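Local coordinates for orphan protein TM0875 (Thermotoga maritima, PDB 1O22) that is of unknown function; it is an orphan protein of the DUF3855 family with a fold described as new, at residues L108-I116 / L140-E150. Residues are numbered along the deposited sequence; the frame is centred on the assembly and turned at random. Where two conformers were deposited one is given.
Sequences LDSYGDMKI and LVEEFMKYFFE
Tyr147 of helix 137-152 meets the beta hairpin that joins strands 100-111 and 114-119 through a type II' turn from Tyr111 to Met114. The helix packs across the mixed sheet, its side chains also touching strands 56-66 and 159-165. Toward the N-terminal end of the helix, Leu140 CD1 is met at 3.7 Å by CE of Met114, a selenomethionine bent at its last torsion. Phe144 meets Ile116 CG2 at its ring edge and also packs on Ile125 of strand 122-128. Tyr111 OH adds only a weak, 3.3 Å hydrogen bond to Glu150 OE1. Tyr147 CB sits over the Tyr111 ring in a CH-pi contact, 3.8 Å from that ring's centroid and 14° off its normal. Next, the edge at CD1 points toward the same face, making an offset edge-to-face pair with planes at 60°. The Tyr147 ring carries Ile116 CD1 over its centre, 3.6 Å from the centroid, while CE2 touches Ile116 CG2. With CG anti to the backbone N (chi1 163°), the ring runs over Ile116 to Asp109, its backbone-paired neighbour on the other strand. At the tip, Tyr147 OH donates to Asp109 OD2 at 2.5 Å; OD2 accepts with its anti lone pair and lies in the plane of the tyrosine ring.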
# COMPACT_ATOMS: atom_id res chain seq x y z
N LEU A 108 5.46 -1.38 15.15
CA LEU A 108 4.77 -2.64 14.85
C LEU A 108 3.88 -3.00 16.04
O LEU A 108 4.29 -2.83 17.17
CB LEU A 108 5.79 -3.76 14.58
CG LEU A 108 6.34 -3.73 13.14
CD1 LEU A 108 7.31 -2.66 12.93
CD2 LEU A 108 6.93 -5.09 12.82
N ASP A 109 2.69 -3.53 15.79
CA ASP A 109 1.92 -4.15 16.87
C ASP A 109 2.51 -5.51 17.30
O ASP A 109 3.20 -6.15 16.54
CB ASP A 109 0.49 -4.42 16.42
CG ASP A 109 -0.34 -3.17 16.21
OD1 ASP A 109 0.00 -2.09 16.76
OD2 ASP A 109 -1.39 -3.20 15.53
N SER A 110 2.19 -5.92 18.53
CA SER A 110 2.61 -7.18 19.12
C SER A 110 1.41 -8.08 19.30
O SER A 110 0.40 -7.62 19.79
CB SER A 110 3.20 -6.95 20.50
OG SER A 110 4.38 -6.19 20.42
N TYR A 111 1.48 -9.34 18.86
CA TYR A 111 0.42 -10.32 19.17
C TYR A 111 1.11 -11.63 19.49
O TYR A 111 1.62 -12.28 18.60
CB TYR A 111 -0.58 -10.46 18.01
CG TYR A 111 -1.84 -11.21 18.37
CD1 TYR A 111 -2.81 -10.62 19.18
CD2 TYR A 111 -2.05 -12.52 17.96
CE1 TYR A 111 -3.95 -11.31 19.55
CE2 TYR A 111 -3.20 -13.21 18.31
CZ TYR A 111 -4.15 -12.61 19.10
OH TYR A 111 -5.31 -13.28 19.48
N GLY A 112 1.18 -11.98 20.77
CA GLY A 112 2.10 -13.03 21.24
C GLY A 112 3.56 -12.71 20.91
O GLY A 112 4.04 -11.62 21.19
N ASP A 113 4.25 -13.66 20.29
CA ASP A 113 5.62 -13.47 19.74
C ASP A 113 5.69 -12.79 18.38
O ASP A 113 6.80 -12.47 17.89
CB ASP A 113 6.31 -14.81 19.61
CG ASP A 113 6.48 -15.52 20.91
OD1 ASP A 113 6.18 -14.89 21.96
OD2 ASP A 113 6.87 -16.70 20.98
N MSE A 114 4.54 -12.56 17.77
CA MSE A 114 4.50 -11.97 16.44
C MSE A 114 4.52 -10.44 16.52
O MSE A 114 3.94 -9.84 17.43
CB MSE A 114 3.31 -12.58 15.67
CG MSE A 114 2.62 -11.84 14.63
SE MSE A 114 0.96 -12.97 14.08
CE MSE A 114 1.59 -14.74 14.09
N LYS A 115 5.25 -9.84 15.58
CA LYS A 115 5.18 -8.41 15.28
C LYS A 115 4.51 -8.18 13.92
O LYS A 115 4.76 -8.86 12.96
CB LYS A 115 6.56 -7.77 15.28
CG LYS A 115 7.26 -7.87 16.56
CD LYS A 115 6.48 -7.29 17.76
CE LYS A 115 6.82 -5.89 18.03
NZ LYS A 115 8.12 -5.81 18.71
N ILE A 116 3.66 -7.18 13.86
CA ILE A 116 2.76 -7.00 12.74
C ILE A 116 2.85 -5.54 12.30
O ILE A 116 2.65 -4.62 13.10
CB ILE A 116 1.31 -7.32 13.16
CG1 ILE A 116 1.19 -8.76 13.64
CG2 ILE A 116 0.34 -6.97 12.04
CD1 ILE A 116 0.33 -8.90 14.78
N LEU A 140 0.01 -20.29 11.80
CA LEU A 140 0.35 -18.88 11.71
C LEU A 140 -0.80 -18.02 11.22
O LEU A 140 -1.10 -16.99 11.80
CB LEU A 140 1.58 -18.63 10.80
CG LEU A 140 2.98 -18.66 11.39
CD1 LEU A 140 3.28 -17.31 12.01
CD2 LEU A 140 3.14 -19.79 12.41
N VAL A 141 -1.37 -18.39 10.10
CA VAL A 141 -2.51 -17.66 9.54
C VAL A 141 -3.66 -17.60 10.54
O VAL A 141 -4.27 -16.55 10.70
CB VAL A 141 -2.97 -18.21 8.18
CG1 VAL A 141 -4.26 -17.52 7.72
CG2 VAL A 141 -1.87 -17.98 7.11
N GLU A 142 -3.94 -18.70 11.23
CA GLU A 142 -5.06 -18.69 12.17
C GLU A 142 -4.81 -17.72 13.32
O GLU A 142 -5.74 -17.02 13.76
CB GLU A 142 -5.42 -20.05 12.73
CG GLU A 142 -6.59 -19.95 13.74
CD GLU A 142 -7.91 -19.44 13.13
OE1 GLU A 142 -8.25 -18.20 13.23
OE2 GLU A 142 -8.63 -20.28 12.54
N GLU A 143 -3.57 -17.68 13.81
CA GLU A 143 -3.22 -16.68 14.85
C GLU A 143 -3.35 -15.27 14.30
O GLU A 143 -3.83 -14.39 14.99
CB GLU A 143 -1.79 -16.85 15.36
CG GLU A 143 -1.67 -17.76 16.56
CD GLU A 143 -2.03 -17.06 17.87
OE1 GLU A 143 -1.18 -16.29 18.42
OE2 GLU A 143 -3.15 -17.31 18.36
N PHE A 144 -2.84 -15.04 13.10
CA PHE A 144 -2.93 -13.73 12.50
C PHE A 144 -4.40 -13.27 12.38
O PHE A 144 -4.70 -12.10 12.63
CB PHE A 144 -2.26 -13.63 11.14
CG PHE A 144 -2.59 -12.39 10.43
CD1 PHE A 144 -2.04 -11.19 10.84
CD2 PHE A 144 -3.51 -12.40 9.39
CE1 PHE A 144 -2.39 -10.00 10.21
CE2 PHE A 144 -3.88 -11.21 8.77
CZ PHE A 144 -3.30 -10.02 9.15
N MSE A 145 -5.29 -14.20 12.00
CA MSE A 145 -6.70 -13.88 11.77
C MSE A 145 -7.45 -13.55 13.07
O MSE A 145 -8.33 -12.67 13.06
CB MSE A 145 -7.40 -14.94 10.94
CG MSE A 145 -6.93 -14.97 9.48
SE MSE A 145 -6.99 -13.22 8.53
CE MSE A 145 -9.07 -13.13 8.26
N LYS A 146 -7.02 -14.16 14.17
CA LYS A 146 -7.54 -13.75 15.48
C LYS A 146 -7.14 -12.32 15.79
O LYS A 146 -7.96 -11.55 16.23
CB LYS A 146 -7.01 -14.63 16.60
CG LYS A 146 -7.75 -15.89 16.85
CD LYS A 146 -7.07 -16.69 17.97
CE LYS A 146 -6.14 -17.82 17.46
NZ LYS A 146 -6.76 -19.19 17.55
N TYR A 147 -5.85 -12.00 15.61
CA TYR A 147 -5.37 -10.64 15.72
C TYR A 147 -6.16 -9.67 14.83
O TYR A 147 -6.58 -8.60 15.30
CB TYR A 147 -3.87 -10.52 15.36
CG TYR A 147 -3.45 -9.10 15.08
CD1 TYR A 147 -3.15 -8.22 16.13
CD2 TYR A 147 -3.39 -8.62 13.78
CE1 TYR A 147 -2.80 -6.90 15.88
CE2 TYR A 147 -3.06 -7.31 13.53
CZ TYR A 147 -2.73 -6.46 14.57
OH TYR A 147 -2.38 -5.14 14.28
N PHE A 148 -6.35 -10.05 13.58
CA PHE A 148 -7.01 -9.21 12.59
C PHE A 148 -8.47 -8.89 12.99
O PHE A 148 -8.87 -7.74 13.08
CB PHE A 148 -6.94 -9.85 11.19
CG PHE A 148 -7.76 -9.11 10.14
CD1 PHE A 148 -7.28 -7.99 9.52
CD2 PHE A 148 -9.06 -9.52 9.84
CE1 PHE A 148 -8.05 -7.28 8.62
CE2 PHE A 148 -9.84 -8.85 8.92
CZ PHE A 148 -9.35 -7.72 8.32
N PHE A 149 -9.26 -9.91 13.28
CA PHE A 149 -10.64 -9.70 13.69
C PHE A 149 -10.71 -8.89 14.98
O PHE A 149 -11.48 -7.95 15.07
CB PHE A 149 -11.40 -11.04 13.82
CG PHE A 149 -11.62 -11.73 12.51
CD1 PHE A 149 -12.12 -11.03 11.43
CD2 PHE A 149 -11.27 -13.06 12.33
CE1 PHE A 149 -12.30 -11.65 10.22
CE2 PHE A 149 -11.45 -13.66 11.11
CZ PHE A 149 -11.96 -12.96 10.06
N GLU A 150 -9.89 -9.23 15.96
CA GLU A 150 -9.90 -8.48 17.22
C GLU A 150 -9.51 -7.00 17.02
O GLU A 150 -10.11 -6.11 17.64
CB GLU A 150 -9.03 -9.15 18.26
CG GLU A 150 -9.60 -10.49 18.73
CD GLU A 150 -8.63 -11.31 19.58
OE1 GLU A 150 -7.52 -10.82 19.87
OE2 GLU A 150 -8.98 -12.46 19.96